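Local coordinates for m3DLH protein (Halieaceae bacterium, PDB 7JKA) that probably hydrolyses dienelactones or related esters as an alpha/beta hydrolase, and may also act as a phosphotriesterase, at residues 150-154 / 242-246; 173-179 / 202-208. All coordinates share one frame. Numbering follows the deposited sequence.

Interaction 1 (150-154 / 242-246); sequences AIVTF and MRNLF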
# COMPACT_ATOMS: atom_id res chain seq x y z
N ALA A 150 0.78 9.17 -6.63
CA ALA A 150 1.09 7.84 -7.17
C ALA A 150 0.60 6.80 -6.19
O ALA A 150 0.63 7.01 -4.97
CB ALA A 150 2.59 7.65 -7.41
N ILE A 151 0.12 5.69 -6.73
CA ILE A 151 -0.33 4.55 -5.94
C ILE A 151 0.25 3.31 -6.60
O ILE A 151 0.10 3.15 -7.82
CB ILE A 151 -1.87 4.44 -5.90
CG1 ILE A 151 -2.49 5.72 -5.35
CG2 ILE A 151 -2.28 3.26 -5.06
CD1 ILE A 151 -2.94 6.64 -6.45
N VAL A 152 0.89 2.45 -5.82
CA VAL A 152 1.47 1.21 -6.36
C VAL A 152 1.03 0.07 -5.47
O VAL A 152 1.18 0.14 -4.25
CB VAL A 152 3.01 1.26 -6.43
CG1 VAL A 152 3.52 -0.02 -7.13
CG2 VAL A 152 3.47 2.51 -7.19
N THR A 153 0.49 -0.99 -6.08
CA THR A 153 0.09 -2.16 -5.32
C THR A 153 0.95 -3.36 -5.68
O THR A 153 1.41 -3.50 -6.82
CB THR A 153 -1.39 -2.51 -5.55
OG1 THR A 153 -1.61 -2.99 -6.89
CG2 THR A 153 -2.24 -1.29 -5.34
N PHE A 154 1.17 -4.22 -4.70
CA PHE A 154 1.95 -5.44 -4.90
C PHE A 154 1.10 -6.62 -4.48
O PHE A 154 0.67 -6.69 -3.32
CB PHE A 154 3.26 -5.42 -4.10
CG PHE A 154 4.18 -4.28 -4.44
CD1 PHE A 154 4.10 -3.07 -3.74
CD2 PHE A 154 5.16 -4.43 -5.40
CE1 PHE A 154 4.95 -2.02 -4.03
CE2 PHE A 154 6.02 -3.38 -5.72
CZ PHE A 154 5.91 -2.16 -5.02
N MET A 242 8.09 0.55 -9.39
CA MET A 242 7.65 1.55 -8.43
C MET A 242 8.60 2.74 -8.40
O MET A 242 8.17 3.90 -8.44
CB MET A 242 7.57 0.92 -7.05
CG MET A 242 7.13 1.88 -5.94
SD MET A 242 7.67 1.32 -4.32
CE MET A 242 9.42 1.71 -4.45
N ARG A 243 9.91 2.47 -8.30
CA ARG A 243 10.89 3.55 -8.27
C ARG A 243 10.83 4.39 -9.54
O ARG A 243 10.94 5.62 -9.46
CB ARG A 243 12.30 2.99 -8.08
CG ARG A 243 12.59 2.42 -6.71
CD ARG A 243 14.07 2.01 -6.62
NE ARG A 243 14.95 3.17 -6.75
CZ ARG A 243 16.28 3.13 -6.79
NH1 ARG A 243 16.92 1.96 -6.69
NH2 ARG A 243 16.98 4.24 -6.90
N ASN A 244 10.67 3.76 -10.71
CA ASN A 244 10.58 4.54 -11.95
C ASN A 244 9.37 5.45 -11.95
O ASN A 244 9.43 6.58 -12.45
CB ASN A 244 10.52 3.62 -13.18
CG ASN A 244 11.82 2.84 -13.42
OD1 ASN A 244 12.90 3.23 -13.01
ND2 ASN A 244 11.69 1.72 -14.15
N LEU A 245 8.23 4.96 -11.44
CA LEU A 245 7.02 5.79 -11.37
C LEU A 245 7.21 6.94 -10.39
O LEU A 245 6.88 8.09 -10.71
CB LEU A 245 5.82 4.94 -10.95
CG LEU A 245 4.48 5.70 -10.90
CD1 LEU A 245 4.14 6.30 -12.26
CD2 LEU A 245 3.37 4.77 -10.44
N PHE A 246 7.76 6.65 -9.22
CA PHE A 246 8.02 7.71 -8.24
C PHE A 246 8.96 8.77 -8.82
O PHE A 246 8.72 9.97 -8.64
CB PHE A 246 8.60 7.11 -6.97
CG PHE A 246 7.60 6.37 -6.11
CD1 PHE A 246 6.26 6.26 -6.48
CD2 PHE A 246 8.02 5.73 -4.96
CE1 PHE A 246 5.35 5.58 -5.67
CE2 PHE A 246 7.11 5.05 -4.14
CZ PHE A 246 5.79 4.97 -4.49
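A helix packs on a beta sheet by fitting the bumps of one surface into the hollows of the other, and strand 150-154 against helix segment 242-246 illustrates this. The principal bump is Val152. Val152 CG2 enters the hollow bounded by three side chains of one helical turn, lying 3.9 Å from Met242 CG, 4.0 Å from Leu245 CD2 and 3.9 Å from Phe246 CE1. Two residues earlier the relation reverses: Ala150, with only a methyl group, leaves room for the ring of Phe246, whose edge comes up to it (Ala150 CB to Phe246 CE1, 3.9 Å), while Leu245 CD2 closes the side at 4.3 Å from Ala150 CB. The segments run antiparallel at 175°, their axes 9.4 Å apart, so the helix follows the strand lengthwise. This is the layered build of the alpha/beta hydrolase fold, in which helices cover both faces of a central sheet; Ile151 and Thr153, on the other face, pack on helix 133-143. Toward the strand's C-terminal end, Met242 bends away and meets Phe154 in a Met-aromatic contact: Met242 SD lies 4.0 Å from Phe154 CZ and 5.3 Å from the ring centroid, at the ring edge. Phe154 itself stacks on Phe131 of the adjacent strand, while Ala127 and Ile129 of that same strand extend the surface under Phe246.

Interaction 2 (173-179 / 202-208); sequences VLVCHGA and DWQFTFY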
# COMPACT_ATOMS: atom_id res chain seq x y z
N VAL A 173 -1.51 5.31 -11.22
CA VAL A 173 -1.77 4.01 -10.59
C VAL A 173 -0.90 2.97 -11.28
O VAL A 173 -0.85 2.94 -12.51
CB VAL A 173 -3.25 3.61 -10.69
CG1 VAL A 173 -3.43 2.19 -10.16
CG2 VAL A 173 -4.12 4.57 -9.92
N LEU A 174 -0.20 2.16 -10.49
CA LEU A 174 0.54 1.00 -11.00
C LEU A 174 0.18 -0.22 -10.17
O LEU A 174 0.40 -0.23 -8.96
CB LEU A 174 2.05 1.24 -10.95
CG LEU A 174 2.91 0.00 -11.22
CD1 LEU A 174 2.76 -0.49 -12.66
CD2 LEU A 174 4.34 0.36 -10.97
N VAL A 175 -0.40 -1.24 -10.82
CA VAL A 175 -0.73 -2.52 -10.17
C VAL A 175 0.33 -3.53 -10.57
O VAL A 175 0.47 -3.84 -11.76
CB VAL A 175 -2.13 -3.01 -10.58
CG1 VAL A 175 -2.36 -4.42 -10.06
CG2 VAL A 175 -3.20 -2.06 -10.03
N CYS A 176 1.06 -4.07 -9.59
CA CYS A 176 2.02 -5.15 -9.82
C CYS A 176 1.39 -6.46 -9.36
O CYS A 176 1.25 -6.71 -8.15
CB CYS A 176 3.34 -4.90 -9.09
SG CYS A 176 4.12 -3.32 -9.53
N HIS A 177 1.04 -7.30 -10.31
CA HIS A 177 0.18 -8.45 -10.11
C HIS A 177 0.93 -9.74 -10.46
O HIS A 177 1.53 -9.83 -11.54
CB HIS A 177 -1.06 -8.31 -11.01
CG HIS A 177 -1.96 -9.50 -11.01
ND1 HIS A 177 -2.69 -9.88 -9.91
CD2 HIS A 177 -2.28 -10.37 -12.00
CE1 HIS A 177 -3.41 -10.95 -10.21
NE2 HIS A 177 -3.18 -11.27 -11.48
N GLY A 178 0.86 -10.73 -9.58
CA GLY A 178 1.39 -12.04 -9.87
C GLY A 178 0.42 -12.81 -10.74
O GLY A 178 -0.73 -13.02 -10.35
N ALA A 179 0.84 -13.21 -11.94
CA ALA A 179 -0.08 -13.84 -12.86
C ALA A 179 -0.57 -15.20 -12.36
O ALA A 179 -1.63 -15.67 -12.79
CB ALA A 179 0.58 -13.98 -14.24
N ASP A 202 -4.53 7.68 -15.27
CA ASP A 202 -3.19 7.27 -15.71
C ASP A 202 -2.85 6.01 -14.94
O ASP A 202 -2.32 6.08 -13.84
CB ASP A 202 -2.17 8.36 -15.44
CG ASP A 202 -0.78 7.98 -15.91
OD1 ASP A 202 -0.57 6.82 -16.32
OD2 ASP A 202 0.08 8.87 -15.88
N TRP A 203 -3.16 4.86 -15.53
CA TRP A 203 -3.04 3.57 -14.89
C TRP A 203 -2.15 2.64 -15.71
O TRP A 203 -2.05 2.76 -16.95
CB TRP A 203 -4.42 2.91 -14.65
CG TRP A 203 -5.17 2.50 -15.90
CD1 TRP A 203 -5.96 3.29 -16.67
CD2 TRP A 203 -5.22 1.19 -16.47
NE1 TRP A 203 -6.50 2.55 -17.72
CE2 TRP A 203 -6.08 1.25 -17.59
CE3 TRP A 203 -4.65 -0.05 -16.13
CZ2 TRP A 203 -6.33 0.14 -18.42
CZ3 TRP A 203 -4.92 -1.17 -16.94
CH2 TRP A 203 -5.77 -1.06 -18.06
N GLN A 204 -1.48 1.75 -14.98
CA GLN A 204 -0.65 0.69 -15.56
C GLN A 204 -0.92 -0.57 -14.76
O GLN A 204 -1.12 -0.50 -13.54
CB GLN A 204 0.84 1.01 -15.50
CG GLN A 204 1.26 2.28 -16.18
CD GLN A 204 2.72 2.58 -15.90
OE1 GLN A 204 3.61 1.85 -16.35
NE2 GLN A 204 2.97 3.62 -15.10
N PHE A 205 -0.95 -1.71 -15.44
CA PHE A 205 -1.22 -2.97 -14.76
C PHE A 205 -0.28 -3.99 -15.37
O PHE A 205 -0.35 -4.25 -16.57
CB PHE A 205 -2.69 -3.35 -14.96
CG PHE A 205 -3.16 -4.53 -14.15
CD1 PHE A 205 -2.63 -5.79 -14.33
CD2 PHE A 205 -4.20 -4.38 -13.23
CE1 PHE A 205 -3.09 -6.88 -13.61
CE2 PHE A 205 -4.66 -5.46 -12.51
CZ PHE A 205 -4.08 -6.71 -12.68
N THR A 206 0.63 -4.53 -14.56
CA THR A 206 1.62 -5.49 -15.04
C THR A 206 1.34 -6.87 -14.47
O THR A 206 1.24 -7.05 -13.25
CB THR A 206 3.05 -5.04 -14.70
OG1 THR A 206 3.30 -3.79 -15.36
CG2 THR A 206 4.08 -6.09 -15.14
N PHE A 207 1.19 -7.83 -15.37
CA PHE A 207 1.15 -9.26 -15.05
C PHE A 207 2.59 -9.76 -15.01
O PHE A 207 3.30 -9.74 -16.03
CB PHE A 207 0.38 -10.04 -16.11
CG PHE A 207 -1.11 -9.84 -16.10
CD1 PHE A 207 -1.68 -8.67 -16.56
CD2 PHE A 207 -1.94 -10.86 -15.67
CE1 PHE A 207 -3.07 -8.50 -16.58
CE2 PHE A 207 -3.35 -10.71 -15.68
CZ PHE A 207 -3.89 -9.52 -16.12
N TYR A 208 3.04 -10.20 -13.83
CA TYR A 208 4.37 -10.82 -13.68
C TYR A 208 4.19 -12.34 -13.72
O TYR A 208 3.68 -12.94 -12.78
CB TYR A 208 5.02 -10.38 -12.37
CG TYR A 208 5.43 -8.93 -12.40
CD1 TYR A 208 6.62 -8.54 -13.02
CD2 TYR A 208 4.66 -7.94 -11.79
CE1 TYR A 208 7.01 -7.20 -13.03
CE2 TYR A 208 5.04 -6.62 -11.81
CZ TYR A 208 6.23 -6.25 -12.43
OH TYR A 208 6.63 -4.93 -12.45
O HOH W 1 0.50 4.95 -14.17
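Seven backbone hydrogen bonds tie segments 173-179 and 202-208 together in parallel, with an angle of 8° between the axes of their strands. As in any regular parallel pair, alternate residues of one strand reach to both sides of their counterparts in the other. Val173 N donates to Asp202 O and Val173 O accepts from Gln204 N, both at 2.8 Å; Val175 N to Gln204 O and Thr206 N to Val175 O are both 2.9 Å. His177 N meets Thr206 O at 3.0 Å, Tyr208 N meets His177 O at 2.8 Å, and Ala179 N to Tyr208 O, at 3.0 Å, carries the pairing just past the first strand. Water 1 joins the opposite end, hydrogen-bonded to Val173 O (2.9 Å), Asp202 OD1 (3.0 Å) and Gln204 NE2 (3.0 Å). Among the side chains, Val175 CG1 makes a CH-pi contact over the face of Phe205, 3.8 Å from its centroid. His177 turns its edge to the face of Phe207 in an offset T-shaped pair, centroids 5.2 Å apart, and with Phe205 completes an aromatic cluster. On the other face Cys176 CB lies 3.6 Å from Tyr208 CE2. With connecting helix 186-198 the two strands form a beta-alpha-beta unit, and the helix covers the face bearing Val175, His177 and Phe205; helix 232-250 covers Leu174, Cys176 and Tyr208, and strand 150-154 flanks Leu174 and Cys176.

Both contacts belong to one sheet, and their centres are about 10 Å apart. Strands 150-154 and 172-178 are joined by probable backbone hydrogen bonds, Ile151 O to Leu174 N at 2.9 Å and Thr153 O to Cys176 N at 2.8 Å, so interaction 2 continues the sheet from strand 150-154 to strand 203-208 at its end. Leu174 belongs to both environments, touching Val152 and Leu245. As in other alpha/beta hydrolases, the loops after strands 172-178 and 203-208 would be expected to carry the catalytic acid and histidine. Phe154 lies near, without touching, a probable nucleophile elbow around Cys132.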